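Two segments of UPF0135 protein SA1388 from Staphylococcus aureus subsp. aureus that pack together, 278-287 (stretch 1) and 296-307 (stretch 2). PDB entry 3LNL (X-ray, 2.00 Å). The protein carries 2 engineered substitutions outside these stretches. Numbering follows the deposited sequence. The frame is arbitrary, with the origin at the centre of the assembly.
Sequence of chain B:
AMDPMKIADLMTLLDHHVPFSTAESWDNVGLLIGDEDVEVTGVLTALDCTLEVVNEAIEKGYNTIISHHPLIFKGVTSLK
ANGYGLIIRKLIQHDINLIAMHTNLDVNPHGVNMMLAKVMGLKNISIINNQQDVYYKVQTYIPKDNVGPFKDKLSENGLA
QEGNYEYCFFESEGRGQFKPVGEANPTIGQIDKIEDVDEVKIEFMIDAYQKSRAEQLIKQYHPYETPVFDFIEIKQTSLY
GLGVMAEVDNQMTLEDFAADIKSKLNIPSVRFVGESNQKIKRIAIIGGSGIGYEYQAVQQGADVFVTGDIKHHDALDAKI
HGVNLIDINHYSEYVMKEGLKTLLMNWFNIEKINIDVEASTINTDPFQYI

Stretch 1, residues 278-287: QKIKRIAIIG
Stretch 2, residues 296-307: QAVQQGADVFVT

The contact is a parallel pairing of two β-strands, fastened at its start by an aspartate side chain and covered on one face by the helix end that leads into the second strand. Residues 279-285 are extended, apart from Lys 281 (phi/psi -127/-50°), and run at 32° to strand 304-307, with a closest axial approach of 4.7 Å. Register is set by Ala 284 beside Phe 305 (CA-CA 4.9 Å) and Ile 285 beside Val 306 (CA-CA 4.7 Å).

The parallel ladder alternates in direction: Ala 284 N donates to Val 304 O (3.0 Å, 172°), Val 306 N to Ala 284 O (2.8 Å, 166°), and Ile 286 N to Val 306 O (3.0 Å, 157°). Before it, Asp 303 (chi1 m, -59°) points toward stretch 1, and its OD2 accepts from Lys 281 N (2.7 Å) and Arg 282 N (2.9 Å), while Asp 303 N donates to Arg 282 O (2.8 Å). A carboxylate thus satisfies two consecutive amides. At the far end, Thr 307 OG1 (chi1 t) donates to Ile 286 O at 2.6 Å.

Helix 296-299 closes in a Schellman motif, with Gly 301 N bonded to Val 298 O and Ala 302 N to Ala 297 O (both 2.9 Å). Gly 301 has phi/psi 109/3°; a CB there would lie 2.3 Å from Arg 282 NH1, whose guanidinium lays one face over the Gly 301 backbone.

Ala 284 CB meets Ala 297 CB and Ala 302 CB, each at 3.7 Å, a close approach suited to methyl groups. On the same face, the Phe 305 ring (chi1 t, chi2 68°) receives Ala 284 CB at its edge, 3.8 Å from CD1. The other face holds Ile 283 (chi1 m) and Val 306 (chi1 t), whose CG2 atoms meet at 3.7 Å.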

# COMPACT_ATOMS: atom_id res chain seq x y z
N GLN B 278 0.62 -43.61 8.82
CA GLN B 278 1.81 -42.98 8.25
C GLN B 278 2.97 -43.06 9.25
O GLN B 278 2.80 -42.78 10.44
CB GLN B 278 1.43 -41.51 7.95
CG GLN B 278 2.48 -40.65 7.26
CD GLN B 278 2.61 -40.93 5.79
OE1 GLN B 278 1.63 -41.27 5.14
NE2 GLN B 278 3.82 -40.79 5.25
N LYS B 279 4.14 -43.45 8.78
CA LYS B 279 5.29 -43.54 9.65
C LYS B 279 5.91 -42.15 9.86
O LYS B 279 6.17 -41.46 8.90
CB LYS B 279 6.33 -44.41 9.05
CG LYS B 279 5.81 -45.76 8.64
CD LYS B 279 5.70 -46.66 9.79
CE LYS B 279 5.89 -48.12 9.35
NZ LYS B 279 5.03 -48.88 10.29
N ILE B 280 6.20 -41.83 11.11
CA ILE B 280 6.61 -40.52 11.56
C ILE B 280 7.96 -40.72 12.23
O ILE B 280 8.08 -41.55 13.10
CB ILE B 280 5.59 -40.02 12.67
CG1 ILE B 280 4.27 -39.56 12.05
CG2 ILE B 280 6.09 -38.86 13.46
CD1 ILE B 280 4.37 -39.06 10.60
N LYS B 281 8.96 -39.93 11.87
CA LYS B 281 10.19 -39.88 12.65
C LYS B 281 10.59 -38.46 13.06
O LYS B 281 10.95 -38.23 14.24
CB LYS B 281 11.32 -40.49 11.84
CG LYS B 281 12.66 -40.33 12.47
CD LYS B 281 12.80 -41.22 13.71
CE LYS B 281 14.20 -41.14 14.23
NZ LYS B 281 14.22 -41.84 15.51
N ARG B 282 10.60 -37.55 12.09
CA ARG B 282 10.96 -36.17 12.31
C ARG B 282 9.71 -35.28 12.43
O ARG B 282 8.81 -35.35 11.60
CB ARG B 282 11.89 -35.66 11.20
CG ARG B 282 13.05 -36.58 10.96
CD ARG B 282 13.98 -36.09 9.85
NE ARG B 282 14.59 -34.84 10.27
CZ ARG B 282 15.25 -34.02 9.47
NH1 ARG B 282 15.39 -34.31 8.18
NH2 ARG B 282 15.78 -32.91 9.97
N ILE B 283 9.72 -34.43 13.44
CA ILE B 283 8.60 -33.64 13.88
C ILE B 283 8.98 -32.16 13.89
O ILE B 283 9.97 -31.78 14.49
CB ILE B 283 8.23 -34.12 15.29
CG1 ILE B 283 7.84 -35.66 15.20
CG2 ILE B 283 7.03 -33.33 15.85
CD1 ILE B 283 8.37 -36.41 16.28
N ALA B 284 8.22 -31.31 13.21
CA ALA B 284 8.39 -29.87 13.34
C ALA B 284 7.28 -29.38 14.29
O ALA B 284 6.13 -29.82 14.15
CB ALA B 284 8.27 -29.20 11.98
N ILE B 285 7.62 -28.47 15.18
CA ILE B 285 6.68 -27.94 16.19
C ILE B 285 6.71 -26.43 16.23
O ILE B 285 7.77 -25.84 16.41
CB ILE B 285 7.00 -28.43 17.60
CG1 ILE B 285 6.96 -29.95 17.71
CG2 ILE B 285 6.00 -27.83 18.61
CD1 ILE B 285 7.79 -30.48 18.90
N ILE B 286 5.55 -25.81 16.01
CA ILE B 286 5.35 -24.40 16.29
C ILE B 286 4.12 -24.27 17.18
O ILE B 286 2.97 -24.40 16.76
CB ILE B 286 5.24 -23.49 15.05
CG1 ILE B 286 6.51 -23.59 14.23
CG2 ILE B 286 5.00 -22.01 15.51
CD1 ILE B 286 6.48 -22.83 12.94
N GLY B 287 4.35 -24.06 18.47
CA GLY B 287 3.22 -23.96 19.38
C GLY B 287 2.47 -22.69 19.13
O GLY B 287 3.05 -21.72 18.72
N GLN B 296 6.96 -25.40 4.45
CA GLN B 296 8.39 -25.18 4.68
C GLN B 296 8.97 -26.22 5.64
O GLN B 296 10.04 -26.78 5.39
CB GLN B 296 8.57 -23.76 5.18
CG GLN B 296 9.96 -23.25 5.30
CD GLN B 296 9.95 -21.73 5.41
OE1 GLN B 296 9.86 -21.05 4.40
NE2 GLN B 296 9.97 -21.19 6.65
N ALA B 297 8.20 -26.58 6.66
CA ALA B 297 8.58 -27.65 7.57
C ALA B 297 8.80 -28.95 6.82
O ALA B 297 9.82 -29.65 7.05
CB ALA B 297 7.55 -27.84 8.67
N VAL B 298 7.89 -29.28 5.91
CA VAL B 298 8.09 -30.50 5.10
C VAL B 298 9.35 -30.37 4.24
O VAL B 298 10.14 -31.30 4.18
CB VAL B 298 6.83 -30.89 4.34
CG1 VAL B 298 7.17 -32.01 3.30
CG2 VAL B 298 5.78 -31.31 5.34
N GLN B 299 9.57 -29.20 3.62
CA GLN B 299 10.80 -28.98 2.85
C GLN B 299 12.03 -29.14 3.78
O GLN B 299 13.07 -29.57 3.35
CB GLN B 299 10.90 -27.55 2.25
CG GLN B 299 9.84 -27.05 1.24
CD GLN B 299 9.59 -25.47 1.32
OE1 GLN B 299 10.51 -24.67 1.66
NE2 GLN B 299 8.33 -25.04 1.05
N GLN B 300 11.91 -28.75 5.05
CA GLN B 300 13.03 -28.83 6.01
C GLN B 300 13.23 -30.29 6.52
O GLN B 300 14.14 -30.56 7.27
CB GLN B 300 12.78 -27.84 7.17
CG GLN B 300 12.91 -26.29 6.83
CD GLN B 300 12.09 -25.31 7.75
OE1 GLN B 300 11.10 -25.68 8.44
NE2 GLN B 300 12.51 -24.05 7.76
N GLY B 301 12.37 -31.24 6.10
CA GLY B 301 12.50 -32.67 6.49
C GLY B 301 11.46 -33.21 7.48
O GLY B 301 11.51 -34.37 7.89
N ALA B 302 10.49 -32.40 7.87
CA ALA B 302 9.46 -32.88 8.79
C ALA B 302 8.57 -33.94 8.17
O ALA B 302 8.18 -33.81 7.04
CB ALA B 302 8.61 -31.72 9.29
N ASP B 303 8.26 -34.98 8.92
CA ASP B 303 7.17 -35.93 8.59
C ASP B 303 5.79 -35.46 9.03
O ASP B 303 4.77 -35.96 8.51
CB ASP B 303 7.45 -37.31 9.22
CG ASP B 303 8.78 -37.91 8.74
OD1 ASP B 303 9.12 -37.75 7.55
OD2 ASP B 303 9.50 -38.50 9.59
N VAL B 304 5.75 -34.53 10.00
CA VAL B 304 4.50 -33.99 10.53
C VAL B 304 4.82 -32.62 11.14
O VAL B 304 5.95 -32.37 11.63
CB VAL B 304 3.84 -34.96 11.59
CG1 VAL B 304 4.79 -35.22 12.81
CG2 VAL B 304 2.46 -34.45 12.06
N PHE B 305 3.85 -31.73 11.00
CA PHE B 305 3.89 -30.42 11.51
C PHE B 305 2.88 -30.32 12.64
O PHE B 305 1.71 -30.55 12.44
CB PHE B 305 3.56 -29.41 10.44
CG PHE B 305 3.69 -27.98 10.88
CD1 PHE B 305 4.94 -27.44 11.19
CD2 PHE B 305 2.55 -27.17 11.05
CE1 PHE B 305 5.06 -26.12 11.58
CE2 PHE B 305 2.66 -25.86 11.47
CZ PHE B 305 3.92 -25.32 11.75
N VAL B 306 3.37 -30.00 13.84
CA VAL B 306 2.56 -29.93 15.04
C VAL B 306 2.35 -28.49 15.44
O VAL B 306 3.33 -27.71 15.60
CB VAL B 306 3.25 -30.66 16.23
CG1 VAL B 306 2.40 -30.52 17.52
CG2 VAL B 306 3.51 -32.15 15.87
N THR B 307 1.08 -28.11 15.60
CA THR B 307 0.74 -26.74 15.94
C THR B 307 -0.66 -26.68 16.58
O THR B 307 -1.23 -27.71 16.92
CB THR B 307 0.85 -25.80 14.70
OG1 THR B 307 0.91 -24.44 15.12
CG2 THR B 307 -0.32 -25.96 13.69